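Local coordinates for cellulose biosynthesis protein BcsG (Salmonella typhimurium LT2, PDB 5OLT) that is required for cellulose biosynthesis and, through this zinc-binding extramembrane domain of the alkaline phosphatase family, probably transfers phosphoethanolamine groups to cellulose, at residues A[21-24]-A[28-31]; A[40-45]-A[119-124]; A[106-111]-A[316-321]; A[368-373]-A[378-383]. All coordinates share one frame; numbering follows the deposited sequence. Where two conformers were deposited one is given.

Contact 1: A[21-24]-A[28-31]; sequences QTAP and ANLN
Ala23 and Pro24 meet Asn29 over a small patch at the protein surface, where the chain arrives as a loop and doubles back into a helix. The apolar part of the contact is carried by the methyl of Ala23, which points at the helix and packs on the amide of Asn29, with CB 3.7 Å from Asn29 CG. So short a side chain suits this place, because it lets the loop come close to the first turn. Chi1 of -70° sets Asn29 CG opposite its own carbonyl carbon and brings the amide up beside the loop.

In the polar part, the carbonyl of the proline rests against the root of the asparagine side chain, Pro24 O lying 3.3 Å from Asn29 CB. The amide beyond is less certain. The atom modelled as Asn29 OD1 is 2.9 Å from Pro24 O, but the amide is probably turned over, and in the other orientation a hydrogen bond to the carbonyl would be possible. The loop is also bonded to residues of the neighbouring sheet and its edge: Ala23 O to Tyr365 OH, and Gln21 to Gln364 and Gln366. On the helix side, Asn29 N is bonded to Thr26 OG1, three residues back. Thr26 is thus the N-cap of helix 27-42, and the loop with its stiff Pro24 folds back over the first turn of the capped helix.

Contact 2: A[40-45]-A[119-124]; sequences AEEKRK and HTRLYQ
Glu42 reaches Arg121 by holding CG anti to its backbone N (chi1 -174°) and then bending at chi2, which swings the carboxylate across to the short, weakly bonded helix 119-122. Arg121 answers with bends at chi2 and chi3 that lay its guanidinium under the acid. The two flat groups are stacked, their planes only 22° apart, with Glu42 OE1 3.0 Å above the guanidinium plane and displaced toward its rim.

The closest approach is Glu42 OE1 to Arg121 NE at 3.3 Å, while Glu42 OE2 lies 3.6 Å from Arg121 NH1. OE1 lies well out of the guanidinium plane and no N-H points at it, so this salt bridge rests on charge alone and lacks the direction of an in-plane pair. Long, flexible side chains suit the place, since they span backbones whose nearest CA atoms, those of Glu42 and Arg121, are 10.4 Å apart. The arginine may also offset the carboxylate's unfavourable position near the C-terminal end of helix 27-42.

At the helix end, Glu41 and Arg44 form a contrasting pair: Arg44 NH1 donates to Glu41 OE2 over 2.8 Å with an N-H...O angle of 151°, meeting the syn side of the carboxylate almost in the guanidinium plane. Glu41 OE1 accepts a hydrogen bond from Gln116 N, so this buried acid ties the helix end to the chain just before helix 119-122. The bridge from Glu42 to Arg121 is a stacked surface ion pair between two helices, joining the end of helix 27-42 to the region bracketed by the Cys114-Cys130 disulfide.

Contact 3: A[106-111]-A[316-321]; sequences AIRLLR and SSYLAI
Tyr318 hydrogen-bonds through OH to Ser97 O, and this buried bond ties down the far end of a ring that lies against Arg108 and Leu109 of the facing helix. No hydrogen bond crosses between the segments; the contact is one of shape. The peptide joining Arg108 to Leu109 lies over one face of the ring, with Leu109 N 4.0 Å above its plane near the centre and Arg108 C displaced toward the rim.

Both side chains approach from this same side. Arg108 CB touches Tyr318 CE2 at 3.6 Å, and Leu109 CD1 packs on Tyr318 CD1 at 3.8 Å, the leucine and tyrosine side chains crossing at about a right angle. Leu109 CA comes as close, 3.7 Å from Tyr318 CD1. A flat aromatic group suits this place because it can lie directly on helix backbone, bringing the CA atoms of Leu109 and Tyr318 within 5.9 Å. Only the root of Arg108 takes part: its chain runs out extended from CG to NE (chi2 -178°) and carries the guanidinium away to Pro117 O, so a charged residue can present plain methylene here.

Helix 102-110 begins at Ser102, a zinc ligand, and the Tyr318 side chain is about 10 Å from the metal, so the packing belongs to the surroundings of the zinc site without entering it. Val264 of strand 259-265 touches both Leu109 and Tyr318, and Phe95 of strand 90-96 meets the tyrosine ring edge-to-face, so the start of helix 318-328 and helix 102-110 pack against each other and both rest on the central mixed sheet.

Contact 4: A[368-373]-A[378-383]; sequences KPYVRL and WVPYPQ
Arg372 sets the root of its side chain over one face of Trp378, and this is the main fit of bump to surface in the hairpin. Its CB sits 3.5 Å from the centroid of the six-membered ring and only 5° off the normal, a CH-pi contact. Holding CG anti to the backbone N (chi1 -170°) keeps the chain close to the indole; after the bend at chi3, Trp378 CZ2 lies over one face of the guanidinium, whose plane is turned 45° from the ring. The flat indole gives CB a broad face, while CD passes near NE1, and Leu30 and Leu34 of helix 27-42 also touch the tryptophan.

Smaller apolar contacts line the rest of the hairpin. Val371 CG1 lies 3.7 Å from Val379 CG2, the two valines side by side on the same face, and it also meets the edge of the Tyr381 ring. The Tyr370 ring leans on Pro380, with CE2 4.1 Å from Pro380 CG. Past the end of strand 379-380, the terminal Gln383 crosses the Pro369 ring at about a right angle, its CD 3.6 Å from Pro369 CG.

Two backbone bonds close the Val371-Val379 pair: Val371 N to Val379 O at 2.8 Å and Val379 N to Val371 O at 3.0 Å. Proline has no N-H to give, so Pro380 suits the non-hydrogen-bonded position opposite Tyr370. Pro369 O accepts twice, from Tyr381 N at 2.9 Å and from a water at 2.8 Å. Polar ends are held outside the pair, Arg372 NH1 and Trp378 NE1 both by Asn31 and Tyr381 OH by Asp274. Backbone bonds therefore fix the register, whereas apolar and CH-pi packing shapes the faces.

In the fold
Contact 1 comes first along the chain and contact 4 last, yet their centres are only 14 Å apart: Leu30 packs on Trp378 and Tyr370, so helix 27-42 lies against the C-terminal hairpin of the four-stranded antiparallel sheet. Contacts 1 and 2 use opposite ends of that helix, their centres 21 Å apart. The centres of contacts 2 and 3 are 11 Å apart, their segments alternate in sequence, and they touch where Arg111 NH1 bonds Gln124 O. Contact 3 lies nearest the chain's centre, with its tyrosine side chain about 10 Å from the zinc. Helix 27-42 thus connects the peripheral hairpin to the helices packed beside the central sheet, past whose strand ends the zinc is bound.

Contact 1: A[21-24]-A[28-31]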
loop_
_atom_site.group_PDB
_atom_site.type_symbol
_atom_site.label_atom_id
_atom_site.label_comp_id
_atom_site.label_asym_id
_atom_site.label_seq_id
_atom_site.Cartn_x
_atom_site.Cartn_y
_atom_site.Cartn_z
ATOM N N GLN A 21 12.075 6.546 21.633
ATOM C CA GLN A 21 11.476 7.845 21.954
ATOM C C GLN A 21 11.469 8.102 23.439
ATOM O O GLN A 21 10.455 8.518 24.018
ATOM C CB GLN A 21 10.032 7.933 21.428
ATOM C CG GLN A 21 9.964 7.735 19.937
ATOM C CD GLN A 21 8.547 7.790 19.409
ATOM O OE1 GLN A 21 7.564 7.457 20.106
ATOM N NE2 GLN A 21 8.430 8.260 18.175
ATOM N N THR A 22 12.605 7.881 24.076
ATOM C CA THR A 22 12.664 8.100 25.525
ATOM C C THR A 22 12.852 9.567 25.909
ATOM O O THR A 22 12.388 9.960 26.965
ATOM C CB THR A 22 13.751 7.258 26.203
ATOM O OG1 THR A 22 14.994 7.530 25.564
ATOM C CG2 THR A 22 13.426 5.773 26.091
ATOM N N ALA A 23 13.498 10.369 25.056
ATOM C CA ALA A 23 13.702 11.805 25.364
ATOM C C ALA A 23 12.362 12.566 25.498
ATOM O O ALA A 23 11.370 12.199 24.815
ATOM C CB ALA A 23 14.569 12.467 24.298
ATOM N N PRO A 24 12.310 13.629 26.333
ATOM C CA PRO A 24 11.044 14.372 26.466
ATOM C C PRO A 24 10.618 15.040 25.156
ATOM O O PRO A 24 11.484 15.399 24.355
ATOM C CB PRO A 24 11.343 15.401 27.567
ATOM C CG PRO A 24 12.473 14.793 28.309
ATOM C CD PRO A 24 13.332 14.164 27.266
ATOM N N ALA A 28 13.155 20.291 19.836
ATOM C CA ALA A 28 14.479 19.809 19.483
ATOM C C ALA A 28 14.532 18.279 19.450
ATOM O O ALA A 28 15.102 17.697 18.528
ATOM C CB ALA A 28 15.555 20.371 20.432
ATOM N N ASN A 29 13.936 17.630 20.445
ATOM C CA ASN A 29 13.963 16.161 20.505
ATOM C C ASN A 29 13.125 15.519 19.412
ATOM O O ASN A 29 13.516 14.472 18.898
ATOM C CB ASN A 29 13.580 15.613 21.876
ATOM C CG ASN A 29 14.653 15.893 22.923
ATOM O OD1 ASN A 29 14.350 15.956 24.121
ATOM N ND2 ASN A 29 15.871 16.067 22.485
ATOM N N LEU A 30 11.985 16.126 19.061
ATOM C CA LEU A 30 11.161 15.550 17.993
ATOM C C LEU A 30 11.843 15.777 16.651
ATOM O O LEU A 30 11.853 14.861 15.821
ATOM C CB LEU A 30 9.748 16.148 18.006
ATOM C CG LEU A 30 8.731 15.405 18.891
ATOM C CD1 LEU A 30 9.108 15.253 20.340
ATOM C CD2 LEU A 30 7.413 16.166 18.762
ATOM N N ASN A 31 12.495 16.934 16.463
ATOM C CA ASN A 31 13.279 17.162 15.242
ATOM C C ASN A 31 14.410 16.124 15.142
ATOM O O ASN A 31 14.650 15.516 14.079
ATOM C CB ASN A 31 13.907 18.582 15.255
ATOM C CG ASN A 31 12.951 19.662 14.814
ATOM O OD1 ASN A 31 11.889 19.397 14.229
ATOM N ND2 ASN A 31 13.339 20.904 15.043
#

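Contact 2: A[40-45]-A[119-124]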
loop_
_atom_site.group_PDB
_atom_site.type_symbol
_atom_site.label_atom_id
_atom_site.label_comp_id
_atom_site.label_asym_id
_atom_site.label_seq_id
_atom_site.Cartn_x
_atom_site.Cartn_y
_atom_site.Cartn_z
ATOM N N ALA A 40 17.893 6.007 9.722
ATOM C CA ALA A 40 17.714 4.560 9.818
ATOM C C ALA A 40 17.020 4.036 8.568
ATOM O O ALA A 40 17.365 2.974 8.039
ATOM C CB ALA A 40 16.930 4.198 11.044
ATOM N N GLU A 41 16.003 4.759 8.106
ATOM C CA GLU A 41 15.235 4.281 6.955
ATOM C C GLU A 41 16.065 4.198 5.688
ATOM O O GLU A 41 15.864 3.320 4.850
ATOM C CB GLU A 41 14.035 5.197 6.730
ATOM C CG GLU A 41 12.927 5.033 7.767
ATOM C CD GLU A 41 12.342 3.631 7.780
ATOM O OE1 GLU A 41 11.937 3.168 6.702
ATOM O OE2 GLU A 41 12.272 3.048 8.872
ATOM N N GLU A 42 17.012 5.134 5.514
ATOM C CA GLU A 42 17.790 5.189 4.283
ATOM C C GLU A 42 18.708 3.961 4.147
ATOM O O GLU A 42 19.110 3.632 3.024
ATOM C CB GLU A 42 18.577 6.495 4.216
ATOM C CG GLU A 42 19.298 6.684 2.900
ATOM C CD GLU A 42 19.087 8.019 2.249
ATOM O OE1 GLU A 42 18.664 9.015 2.900
ATOM O OE2 GLU A 42 19.420 8.075 1.043
ATOM N N LYS A 43 18.983 3.279 5.267
ATOM C CA LYS A 43 19.815 2.079 5.265
ATOM C C LYS A 43 19.019 0.797 5.027
ATOM O O LYS A 43 19.598 -0.277 4.949
ATOM C CB LYS A 43 20.575 1.988 6.600
ATOM C CG LYS A 43 21.568 3.144 6.811
ATOM C CD LYS A 43 22.388 2.847 8.054
ATOM C CE LYS A 43 23.386 3.943 8.320
ATOM N NZ LYS A 43 24.751 3.613 7.842
ATOM N N ARG A 44 17.701 0.903 4.902
ATOM C CA ARG A 44 16.837 -0.285 4.828
ATOM C C ARG A 44 16.489 -0.596 3.394
ATOM O O ARG A 44 16.169 0.288 2.607
ATOM C CB ARG A 44 15.518 -0.049 5.594
ATOM C CG ARG A 44 15.720 0.294 7.042
ATOM C CD ARG A 44 14.392 0.543 7.747
ATOM N NE ARG A 44 13.766 -0.720 8.129
ATOM C CZ ARG A 44 12.624 -0.800 8.816
ATOM N NH1 ARG A 44 11.899 0.285 9.067
ATOM N NH2 ARG A 44 12.155 -1.988 9.172
ATOM N N LYS A 45 16.551 -1.888 3.061
ATOM C CA LYS A 45 16.145 -2.334 1.734
ATOM C C LYS A 45 15.771 -3.793 1.830
ATOM O O LYS A 45 16.260 -4.522 2.699
ATOM C CB LYS A 45 17.238 -2.082 0.682
ATOM C CG LYS A 45 18.442 -2.983 0.785
ATOM C CD LYS A 45 19.347 -2.815 -0.434
ATOM C CE LYS A 45 20.405 -3.923 -0.468
ATOM N NZ LYS A 45 21.179 -3.983 -1.743
ATOM N N HIS A 119 9.519 13.565 2.086
ATOM C CA HIS A 119 8.771 13.982 0.939
ATOM C C HIS A 119 9.677 14.541 -0.189
ATOM O O HIS A 119 9.468 14.209 -1.355
ATOM C CB HIS A 119 7.695 14.986 1.347
ATOM C CG HIS A 119 6.820 15.391 0.218
ATOM N ND1 HIS A 119 5.687 14.689 -0.136
ATOM C CD2 HIS A 119 6.921 16.415 -0.657
ATOM C CE1 HIS A 119 5.102 15.288 -1.161
ATOM N NE2 HIS A 119 5.838 16.342 -1.501
ATOM N N THR A 120 10.648 15.372 0.205
ATOM C CA THR A 120 11.616 15.951 -0.730
ATOM C C THR A 120 12.265 14.842 -1.584
ATOM O O THR A 120 12.281 14.949 -2.823
ATOM C CB THR A 120 12.700 16.779 0.004
ATOM O OG1 THR A 120 12.085 17.780 0.833
ATOM C CG2 THR A 120 13.622 17.474 -0.995
ATOM N N ARG A 121 12.743 13.787 -0.909
ATOM C CA ARG A 121 13.482 12.673 -1.541
ATOM C C ARG A 121 12.572 11.897 -2.517
ATOM O O ARG A 121 13.050 11.280 -3.506
ATOM C CB ARG A 121 14.092 11.747 -0.480
ATOM C CG ARG A 121 15.487 12.010 0.072
ATOM C CD ARG A 121 16.353 10.694 0.070
ATOM N NE ARG A 121 16.011 9.683 1.121
ATOM C CZ ARG A 121 15.864 8.357 0.974
ATOM N NH1 ARG A 121 16.047 7.752 -0.215
ATOM N NH2 ARG A 121 15.557 7.587 2.052
ATOM N N LEU A 122 11.259 11.923 -2.294
ATOM C CA LEU A 122 10.344 11.264 -3.276
ATOM C C LEU A 122 10.400 11.770 -4.682
ATOM O O LEU A 122 10.033 11.054 -5.634
ATOM C CB LEU A 122 8.867 11.441 -2.925
ATOM C CG LEU A 122 8.283 10.544 -1.924
ATOM C CD1 LEU A 122 6.802 10.885 -1.812
ATOM C CD2 LEU A 122 8.531 9.071 -2.206
ATOM N N TYR A 123 10.771 13.051 -4.818
ATOM C CA TYR A 123 10.707 13.716 -6.095
ATOM C C TYR A 123 12.068 13.812 -6.807
ATOM O O TYR A 123 12.207 14.520 -7.799
ATOM C CB TYR A 123 9.956 15.058 -5.965
ATOM C CG TYR A 123 8.497 14.777 -5.756
ATOM C CD1 TYR A 123 7.642 14.596 -6.858
ATOM C CD2 TYR A 123 7.957 14.626 -4.465
ATOM C CE1 TYR A 123 6.303 14.266 -6.673
ATOM C CE2 TYR A 123 6.630 14.301 -4.290
ATOM C CZ TYR A 123 5.802 14.141 -5.377
ATOM O OH TYR A 123 4.464 13.822 -5.208
ATOM N N GLN A 124 13.046 13.082 -6.267
ATOM C CA GLN A 124 14.366 12.945 -6.830
ATOM C C GLN A 124 14.521 11.467 -7.165
ATOM O O GLN A 124 13.863 10.638 -6.552
ATOM C CB GLN A 124 15.413 13.432 -5.807
ATOM C CG GLN A 124 15.173 14.902 -5.395
ATOM C CD GLN A 124 15.816 15.379 -4.089
ATOM O OE1 GLN A 124 16.335 14.601 -3.276
ATOM N NE2 GLN A 124 15.760 16.703 -3.876
#

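Contact 3: A[106-111]-A[316-321]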
loop_
_atom_site.group_PDB
_atom_site.type_symbol
_atom_site.label_atom_id
_atom_site.label_comp_id
_atom_site.label_asym_id
_atom_site.label_seq_id
_atom_site.Cartn_x
_atom_site.Cartn_y
_atom_site.Cartn_z
ATOM N N ALA A 106 1.362 6.886 -4.354
ATOM C CA ALA A 106 1.702 5.933 -5.413
ATOM C C ALA A 106 3.217 5.818 -5.568
ATOM O O ALA A 106 3.754 4.711 -5.711
ATOM C CB ALA A 106 1.073 6.353 -6.717
ATOM N N ILE A 107 3.938 6.949 -5.496
ATOM C CA ILE A 107 5.385 6.894 -5.590
ATOM C C ILE A 107 5.973 6.106 -4.409
ATOM O O ILE A 107 6.876 5.288 -4.602
ATOM C CB ILE A 107 5.991 8.321 -5.617
ATOM C CG1 ILE A 107 5.457 9.113 -6.831
ATOM C CG2 ILE A 107 7.515 8.239 -5.743
ATOM C CD1 ILE A 107 5.731 10.604 -6.688
ATOM N N ARG A 108 5.457 6.322 -3.191
ATOM C CA ARG A 108 5.956 5.591 -2.031
ATOM C C ARG A 108 5.759 4.074 -2.230
ATOM O O ARG A 108 6.639 3.287 -1.922
ATOM C CB ARG A 108 5.279 6.076 -0.765
ATOM C CG ARG A 108 5.745 7.468 -0.347
ATOM C CD ARG A 108 5.091 7.942 0.952
ATOM N NE ARG A 108 5.624 9.265 1.340
ATOM C CZ ARG A 108 6.835 9.464 1.870
ATOM N NH1 ARG A 108 7.646 8.447 2.173
ATOM N NH2 ARG A 108 7.254 10.724 2.099
ATOM N N LEU A 109 4.592 3.677 -2.714
ATOM C CA LEU A 109 4.335 2.261 -2.957
ATOM C C LEU A 109 5.246 1.700 -4.054
ATOM O O LEU A 109 5.793 0.595 -3.907
ATOM C CB LEU A 109 2.861 2.090 -3.371
ATOM C CG LEU A 109 2.385 0.675 -3.767
ATOM C CD1 LEU A 109 2.719 -0.399 -2.752
ATOM C CD2 LEU A 109 0.887 0.738 -3.951
ATOM N N LEU A 110 5.441 2.464 -5.136
ATOM C CA LEU A 110 6.325 2.012 -6.212
ATOM C C LEU A 110 7.789 1.927 -5.757
ATOM O O LEU A 110 8.556 1.108 -6.282
ATOM C CB LEU A 110 6.148 2.860 -7.497
ATOM C CG LEU A 110 4.737 2.680 -8.079
ATOM C CD1 LEU A 110 4.446 3.782 -9.063
ATOM C CD2 LEU A 110 4.572 1.323 -8.741
ATOM N N ARG A 111 8.129 2.664 -4.693
ATOM C CA ARG A 111 9.473 2.613 -4.120
ATOM C C ARG A 111 9.501 1.760 -2.838
ATOM O O ARG A 111 10.328 1.961 -1.949
ATOM C CB ARG A 111 10.012 4.020 -3.878
ATOM C CG ARG A 111 10.203 4.820 -5.152
ATOM C CD ARG A 111 10.831 6.171 -4.846
ATOM N NE ARG A 111 10.885 6.963 -6.067
ATOM C CZ ARG A 111 11.514 8.128 -6.148
ATOM N NH1 ARG A 111 12.172 8.591 -5.076
ATOM N NH2 ARG A 111 11.524 8.760 -7.326
ATOM N N SER A 316 3.497 -0.806 10.486
ATOM C CA SER A 316 4.027 -1.294 9.224
ATOM C C SER A 316 3.834 -0.247 8.144
ATOM O O SER A 316 3.033 0.699 8.289
ATOM C CB SER A 316 3.234 -2.537 8.802
ATOM O OG SER A 316 3.345 -3.573 9.780
ATOM N N SER A 317 4.539 -0.438 7.051
ATOM C CA SER A 317 4.284 0.373 5.864
ATOM C C SER A 317 4.774 -0.394 4.637
ATOM O O SER A 317 4.874 -1.653 4.682
ATOM C CB SER A 317 4.965 1.768 6.006
ATOM O OG SER A 317 4.469 2.645 4.999
ATOM N N TYR A 318 5.089 0.330 3.549
ATOM C CA TYR A 318 5.367 -0.314 2.257
ATOM C C TYR A 318 6.494 -1.331 2.296
ATOM O O TYR A 318 6.457 -2.322 1.540
ATOM C CB TYR A 318 5.655 0.734 1.195
ATOM C CG TYR A 318 4.522 1.725 1.086
ATOM C CD1 TYR A 318 3.296 1.349 0.524
ATOM C CD2 TYR A 318 4.646 3.020 1.608
ATOM C CE1 TYR A 318 2.226 2.246 0.454
ATOM C CE2 TYR A 318 3.593 3.927 1.554
ATOM C CZ TYR A 318 2.391 3.551 0.953
ATOM O OH TYR A 318 1.323 4.431 0.913
ATOM N N LEU A 319 7.504 -1.106 3.138
ATOM C CA LEU A 319 8.631 -2.033 3.171
ATOM C C LEU A 319 8.161 -3.454 3.509
ATOM O O LEU A 319 8.724 -4.432 2.979
ATOM C CB LEU A 319 9.718 -1.562 4.152
ATOM C CG LEU A 319 11.073 -2.266 4.058
ATOM C CD1 LEU A 319 11.750 -1.993 2.711
ATOM C CD2 LEU A 319 11.951 -1.821 5.218
ATOM N N ALA A 320 7.135 -3.576 4.365
ATOM C CA ALA A 320 6.601 -4.911 4.706
ATOM C C ALA A 320 5.935 -5.594 3.507
ATOM O O ALA A 320 5.978 -6.843 3.419
ATOM C CB ALA A 320 5.625 -4.821 5.868
ATOM N N ILE A 321 5.330 -4.813 2.606
ATOM C CA ILE A 321 4.765 -5.383 1.372
ATOM C C ILE A 321 5.896 -5.912 0.494
ATOM O O ILE A 321 5.865 -7.057 0.030
ATOM C CB ILE A 321 3.908 -4.355 0.600
ATOM C CG1 ILE A 321 2.762 -3.813 1.481
ATOM C CG2 ILE A 321 3.449 -4.916 -0.755
ATOM C CD1 ILE A 321 1.777 -4.847 1.992
#

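Contact 4: A[368-373]-A[378-383]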
loop_
_atom_site.group_PDB
_atom_site.type_symbol
_atom_site.label_atom_id
_atom_site.label_comp_id
_atom_site.label_asym_id
_atom_site.label_seq_id
_atom_site.Cartn_x
_atom_site.Cartn_y
_atom_site.Cartn_z
ATOM N N LYS A 368 1.495 9.863 21.178
ATOM C CA LYS A 368 0.647 11.034 20.940
ATOM C C LYS A 368 1.029 11.621 19.581
ATOM O O LYS A 368 2.207 11.640 19.237
ATOM C CB LYS A 368 0.871 12.104 22.013
ATOM C CG LYS A 368 0.567 11.628 23.444
ATOM C CD LYS A 368 0.849 12.687 24.516
ATOM C CE LYS A 368 0.161 14.027 24.233
ATOM N NZ LYS A 368 -0.453 14.615 25.460
ATOM N N PRO A 369 0.052 12.144 18.832
ATOM C CA PRO A 369 0.399 12.672 17.510
ATOM C C PRO A 369 0.841 14.133 17.541
ATOM O O PRO A 369 0.274 14.952 18.269
ATOM C CB PRO A 369 -0.925 12.521 16.732
ATOM C CG PRO A 369 -1.991 12.673 17.790
ATOM C CD PRO A 369 -1.417 12.019 19.012
ATOM N N TYR A 370 1.864 14.438 16.760
ATOM C CA TYR A 370 2.369 15.829 16.623
ATOM C C TYR A 370 2.484 16.167 15.174
ATOM O O TYR A 370 2.727 15.271 14.345
ATOM C CB TYR A 370 3.772 15.945 17.234
ATOM C CG TYR A 370 3.792 15.762 18.733
ATOM C CD1 TYR A 370 3.849 14.487 19.295
ATOM C CD2 TYR A 370 3.721 16.877 19.593
ATOM C CE1 TYR A 370 3.855 14.299 20.680
ATOM C CE2 TYR A 370 3.723 16.700 20.979
ATOM C CZ TYR A 370 3.815 15.416 21.510
ATOM O OH TYR A 370 3.832 15.228 22.863
ATOM N N VAL A 371 2.330 17.452 14.857
ATOM C CA VAL A 371 2.488 17.934 13.508
ATOM C C VAL A 371 3.546 19.049 13.444
ATOM O O VAL A 371 3.581 19.913 14.338
ATOM C CB VAL A 371 1.119 18.375 12.886
ATOM C CG1 VAL A 371 0.430 19.480 13.672
ATOM C CG2 VAL A 371 1.301 18.783 11.432
ATOM N N ARG A 372 4.349 19.033 12.381
ATOM C CA ARG A 372 5.311 20.116 12.101
ATOM C C ARG A 372 4.982 20.715 10.761
ATOM O O ARG A 372 4.946 20.023 9.737
ATOM C CB ARG A 372 6.734 19.570 12.054
ATOM C CG ARG A 372 7.745 20.714 12.019
ATOM C CD ARG A 372 9.171 20.207 12.003
ATOM N NE ARG A 372 9.477 19.556 10.733
ATOM C CZ ARG A 372 10.582 18.843 10.509
ATOM N NH1 ARG A 372 11.465 18.635 11.512
ATOM N NH2 ARG A 372 10.788 18.331 9.301
ATOM N N LEU A 373 4.687 22.011 10.783
ATOM C CA LEU A 373 4.370 22.743 9.557
ATOM C C LEU A 373 5.653 23.416 9.058
ATOM O O LEU A 373 6.275 24.207 9.783
ATOM C CB LEU A 373 3.233 23.743 9.854
ATOM C CG LEU A 373 1.968 23.099 10.460
ATOM C CD1 LEU A 373 0.975 24.128 10.917
ATOM C CD2 LEU A 373 1.322 22.100 9.482
ATOM N N TRP A 378 7.148 21.796 16.475
ATOM C CA TRP A 378 6.109 20.776 16.607
ATOM C C TRP A 378 4.987 21.243 17.503
ATOM O O TRP A 378 5.210 21.931 18.522
ATOM C CB TRP A 378 6.683 19.462 17.152
ATOM C CG TRP A 378 7.659 18.833 16.224
ATOM C CD1 TRP A 378 9.005 19.049 16.187
ATOM C CD2 TRP A 378 7.395 17.832 15.217
ATOM N NE1 TRP A 378 9.588 18.311 15.201
ATOM C CE2 TRP A 378 8.629 17.535 14.585
ATOM C CE3 TRP A 378 6.222 17.196 14.760
ATOM C CZ2 TRP A 378 8.740 16.627 13.529
ATOM C CZ3 TRP A 378 6.325 16.305 13.707
ATOM C CH2 TRP A 378 7.586 15.992 13.117
ATOM N N VAL A 379 3.769 20.855 17.151
ATOM C CA VAL A 379 2.584 21.133 17.986
ATOM C C VAL A 379 1.765 19.865 18.060
ATOM O O VAL A 379 1.768 19.071 17.107
ATOM C CB VAL A 379 1.706 22.318 17.466
ATOM C CG1 VAL A 379 2.374 23.648 17.771
ATOM C CG2 VAL A 379 1.359 22.201 15.994
ATOM N N PRO A 380 1.103 19.607 19.182
ATOM C CA PRO A 380 0.209 18.442 19.222
ATOM C C PRO A 380 -0.837 18.541 18.098
ATOM O O PRO A 380 -1.389 19.612 17.800
ATOM C CB PRO A 380 -0.455 18.545 20.605
ATOM C CG PRO A 380 0.571 19.287 21.401
ATOM C CD PRO A 380 1.171 20.293 20.485
ATOM N N TYR A 381 -1.078 17.411 17.443
ATOM C CA TYR A 381 -2.168 17.373 16.479
ATOM C C TYR A 381 -3.475 17.322 17.322
ATOM O O TYR A 381 -3.585 16.471 18.199
ATOM C CB TYR A 381 -2.029 16.119 15.594
ATOM C CG TYR A 381 -3.142 16.093 14.549
ATOM C CD1 TYR A 381 -3.123 16.987 13.481
ATOM C CD2 TYR A 381 -4.249 15.240 14.691
ATOM C CE1 TYR A 381 -4.151 17.033 12.550
ATOM C CE2 TYR A 381 -5.282 15.271 13.751
ATOM C CZ TYR A 381 -5.223 16.176 12.701
ATOM O OH TYR A 381 -6.229 16.245 11.766
ATOM N N PRO A 382 -4.465 18.209 17.028
ATOM C CA PRO A 382 -5.553 18.358 18.000
ATOM C C PRO A 382 -6.588 17.229 18.037
ATOM O O PRO A 382 -7.426 17.236 18.948
ATOM C CB PRO A 382 -6.231 19.668 17.603
ATOM C CG PRO A 382 -5.567 20.164 16.374
ATOM C CD PRO A 382 -4.416 19.299 16.024
ATOM N N GLN A 383 -6.532 16.315 17.064
ATOM C CA GLN A 383 -7.384 15.109 16.959
ATOM C C GLN A 383 -8.845 15.504 16.856
ATOM O O GLN A 383 -9.724 14.758 17.330
ATOM C CB GLN A 383 -7.095 14.129 18.105
ATOM C CG GLN A 383 -5.683 13.554 17.994
ATOM C CD GLN A 383 -5.383 12.531 19.058
ATOM O OE1 GLN A 383 -5.581 11.334 18.855
ATOM N NE2 GLN A 383 -4.906 12.998 20.202
ATOM O OXT GLN A 383 -9.145 16.596 16.288
HETATM O O HOH W 1 -1.394 15.122 20.524
#